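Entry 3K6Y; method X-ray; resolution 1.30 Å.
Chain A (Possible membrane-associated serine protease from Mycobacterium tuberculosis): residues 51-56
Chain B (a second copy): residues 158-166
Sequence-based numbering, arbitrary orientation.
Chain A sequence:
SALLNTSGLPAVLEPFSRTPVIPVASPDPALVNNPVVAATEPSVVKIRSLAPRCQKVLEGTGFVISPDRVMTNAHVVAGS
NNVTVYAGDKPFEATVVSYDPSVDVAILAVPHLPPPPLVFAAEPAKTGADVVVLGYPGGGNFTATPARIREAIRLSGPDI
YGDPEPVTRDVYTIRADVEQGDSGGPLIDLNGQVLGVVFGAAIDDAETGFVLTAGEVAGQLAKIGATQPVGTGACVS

Chain A, residues 51-56: APRCQK
Chain B, residues 158-166: PDIYGDPEP

Across the two stretches, a tight turn of chain A meets an irregular segment of chain B, burying 384 Å² summed over both sides. In chain A, Pro52(A) to Cys54(A) form a single 3-10 turn (phi/psi -59/-29, -63/-27 and -104/1), after which Gln55(A) adopts a left-handed conformation (54/43) and Lys56(A) returns to an extended one (-146/156). The turn is closed by Cys54(A) N to Ala51(A) O (2.8 Å) and Gln55(A) N to Pro52(A) O (3.1 Å), while Ala51(A) N to Lys56(A) O (2.9 Å) ties its ends together. In chain B, Pro158(B) (-72/155) leads into a type I turn from Asp159(B) to Gly162(B), whose last residue has a positive phi (68/33) that favours glycine, and the chain continues through Asp163(B) (-58/154), Pro164(B) (-49/-48) and Glu165(B) (-85/120). In register, the CA of Arg53(A) lies 5.0 Å from the CA of Glu165(B), and the CA of Cys54(A) lies 5.1 Å from that of Pro164(B).

Arg53(A) gives up the most surface, 97 Å², and is bound through both backbone and side chain. Its carbonyl O accepts a nearly straight hydrogen bond from Glu165(B) N (3.0 Å, 165°) and packs 3.5 Å from Pro164(B) CD. Its CA-to-CB bond points sideways, but the long side chain (chi1 -95°, between wells; chi2 t; chi3 m; chi4 139°) carries the guanidinium nearer to chain B. There NH2 donates to Asp163(B) OD2 in a salt bridge (3.0 Å, 153°), with the carboxylate at the guanidinium edge, where the N-H groups point. The edge of the Tyr161(B) ring faces the same nitrogen, with CE1 4.0 Å from NH2.

The acidic site is organised within chain B. Asp159(B), chi1 p, uses OD1 to accept hydrogen bonds from Tyr161(B) N and Asp163(B) N, both 3.0 Å, so its short side chain braces the turn. Asp163(B), chi1 m, brings its OD2 to 2.5 Å from Asp159(B) OD2, a separation at which one acid group probably holds a proton. Both aspartates are buried, and Asp159(B) OD2 also lies 3.8 Å from Arg53(A) CD.

Gln55(A) and Pro164(B) each contribute 61 Å² and Glu165(B) 58 Å². The left-handed backbone of Gln55(A) accompanies a CA-to-CB bond directed toward chain B, and an extended side chain (chi1 m, chi2 t, chi3 -21°) delivers NE2 to Glu165(B) OE1 in a short, straight hydrogen bond (2.8 Å, 170°). Glu165(B) reaches this position with chi1 t and chi2 p; its CB rests 3.4 Å from Pro52(A) O. A water donates to both Pro52(A) O (2.7 Å) and Glu165(B) OE1 (2.9 Å), linking the chains a second time around this carboxylate. The C-gamma exo ring of Pro164(B) supplies a compact nonpolar surface, its CG 3.7 Å from Cys54(A) O and its CB 3.7 Å from Gln55(A) OE1.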

# COMPACT_ATOMS: atom_id res chain seq x y z
N ALA A 51 -0.85 -7.88 11.80
CA ALA A 51 -0.50 -6.56 11.29
C ALA A 51 0.30 -5.79 12.34
O ALA A 51 -0.16 -4.77 12.87
CB ALA A 51 -1.74 -5.80 10.86
N PRO A 52 1.53 -6.25 12.60
CA PRO A 52 2.37 -5.51 13.57
C PRO A 52 2.61 -4.05 13.18
O PRO A 52 2.76 -3.21 14.07
CB PRO A 52 3.67 -6.33 13.61
CG PRO A 52 3.68 -7.15 12.33
CD PRO A 52 2.21 -7.45 12.09
N ARG A 53 2.61 -3.71 11.89
CA ARG A 53 2.80 -2.32 11.50
C ARG A 53 1.65 -1.46 12.04
O ARG A 53 1.81 -0.26 12.28
CB ARG A 53 2.85 -2.20 9.98
CG ARG A 53 4.20 -2.20 9.35
CD ARG A 53 4.13 -1.57 7.96
NE ARG A 53 3.46 -2.44 6.98
CZ ARG A 53 2.59 -2.02 6.06
NH1 ARG A 53 2.09 -2.89 5.21
NH2 ARG A 53 2.20 -0.75 5.99
N CYS A 54 0.49 -2.10 12.23
CA CYS A 54 -0.71 -1.41 12.64
C CYS A 54 -1.01 -1.66 14.11
O CYS A 54 -2.02 -1.21 14.61
CB CYS A 54 -1.91 -1.94 11.81
SG CYS A 54 -1.60 -2.07 10.04
N GLN A 55 -0.14 -2.42 14.77
CA GLN A 55 -0.33 -2.85 16.17
C GLN A 55 -1.68 -3.54 16.37
O GLN A 55 -2.39 -3.30 17.34
CB GLN A 55 -0.13 -1.68 17.14
CG GLN A 55 1.26 -1.05 17.02
CD GLN A 55 1.48 0.19 17.85
OE1 GLN A 55 0.54 0.85 18.26
NE2 GLN A 55 2.75 0.52 18.04
N LYS A 56 -2.03 -4.41 15.43
CA LYS A 56 -3.34 -5.08 15.42
C LYS A 56 -3.21 -6.49 14.85
O LYS A 56 -2.30 -6.79 14.08
CB LYS A 56 -4.33 -4.36 14.48
CG LYS A 56 -4.91 -3.03 14.88
CD LYS A 56 -5.74 -2.50 13.68
CE LYS A 56 -6.41 -1.18 14.02
NZ LYS A 56 -7.38 -0.76 12.97
N PRO B 158 8.17 7.55 12.38
CA PRO B 158 7.07 6.89 11.65
C PRO B 158 7.53 6.45 10.26
O PRO B 158 8.47 7.04 9.68
CB PRO B 158 6.05 8.01 11.49
CG PRO B 158 6.89 9.29 11.48
CD PRO B 158 7.99 9.02 12.46
N ASP B 159 6.86 5.43 9.72
CA ASP B 159 7.07 5.07 8.32
C ASP B 159 6.38 6.09 7.43
O ASP B 159 5.79 7.06 7.95
CB ASP B 159 6.66 3.62 8.04
CG ASP B 159 5.16 3.37 8.08
OD1 ASP B 159 4.34 4.32 8.03
OD2 ASP B 159 4.81 2.17 8.14
N ILE B 160 6.44 5.92 6.12
CA ILE B 160 5.98 6.98 5.23
C ILE B 160 4.47 7.22 5.31
O ILE B 160 3.99 8.29 4.91
CB ILE B 160 6.40 6.76 3.76
CG1 ILE B 160 5.76 5.51 3.17
CG2 ILE B 160 7.93 6.73 3.65
CD1 ILE B 160 6.01 5.38 1.67
N TYR B 161 3.73 6.24 5.83
CA TYR B 161 2.28 6.39 5.98
C TYR B 161 1.85 6.89 7.34
O TYR B 161 0.65 7.11 7.57
CB TYR B 161 1.61 5.04 5.78
CG TYR B 161 1.90 4.31 4.49
CD1 TYR B 161 2.19 2.94 4.52
CD2 TYR B 161 1.83 4.95 3.26
CE1 TYR B 161 2.40 2.20 3.37
CE2 TYR B 161 2.09 4.22 2.06
CZ TYR B 161 2.37 2.85 2.14
OH TYR B 161 2.59 2.14 0.97
N GLY B 162 2.79 7.03 8.27
CA GLY B 162 2.41 7.36 9.64
C GLY B 162 1.68 6.19 10.28
O GLY B 162 0.81 6.39 11.13
N ASP B 163 2.05 4.96 9.90
CA ASP B 163 1.50 3.78 10.57
C ASP B 163 1.80 3.79 12.07
O ASP B 163 2.78 4.39 12.51
CB ASP B 163 2.08 2.48 9.96
CG ASP B 163 1.60 2.20 8.53
OD1 ASP B 163 0.43 2.49 8.20
OD2 ASP B 163 2.44 1.67 7.76
N PRO B 164 0.95 3.11 12.86
CA PRO B 164 1.16 3.04 14.32
C PRO B 164 2.57 2.65 14.82
O PRO B 164 3.10 3.31 15.71
CB PRO B 164 0.11 2.00 14.76
CG PRO B 164 -1.01 2.24 13.81
CD PRO B 164 -0.32 2.48 12.47
N GLU B 165 3.15 1.59 14.27
CA GLU B 165 4.44 1.10 14.77
C GLU B 165 5.61 1.85 14.11
O GLU B 165 5.76 1.84 12.89
CB GLU B 165 4.58 -0.40 14.51
CG GLU B 165 5.84 -1.05 15.12
CD GLU B 165 5.90 -1.00 16.66
OE1 GLU B 165 4.87 -1.19 17.33
OE2 GLU B 165 7.00 -0.77 17.21
N PRO B 166 6.46 2.53 14.92
CA PRO B 166 7.58 3.25 14.30
C PRO B 166 8.64 2.33 13.73
O PRO B 166 8.66 1.13 14.01
CB PRO B 166 8.16 4.08 15.46
CG PRO B 166 7.76 3.34 16.68
CD PRO B 166 6.42 2.69 16.38
O HOH W 1 3.87 -3.78 16.43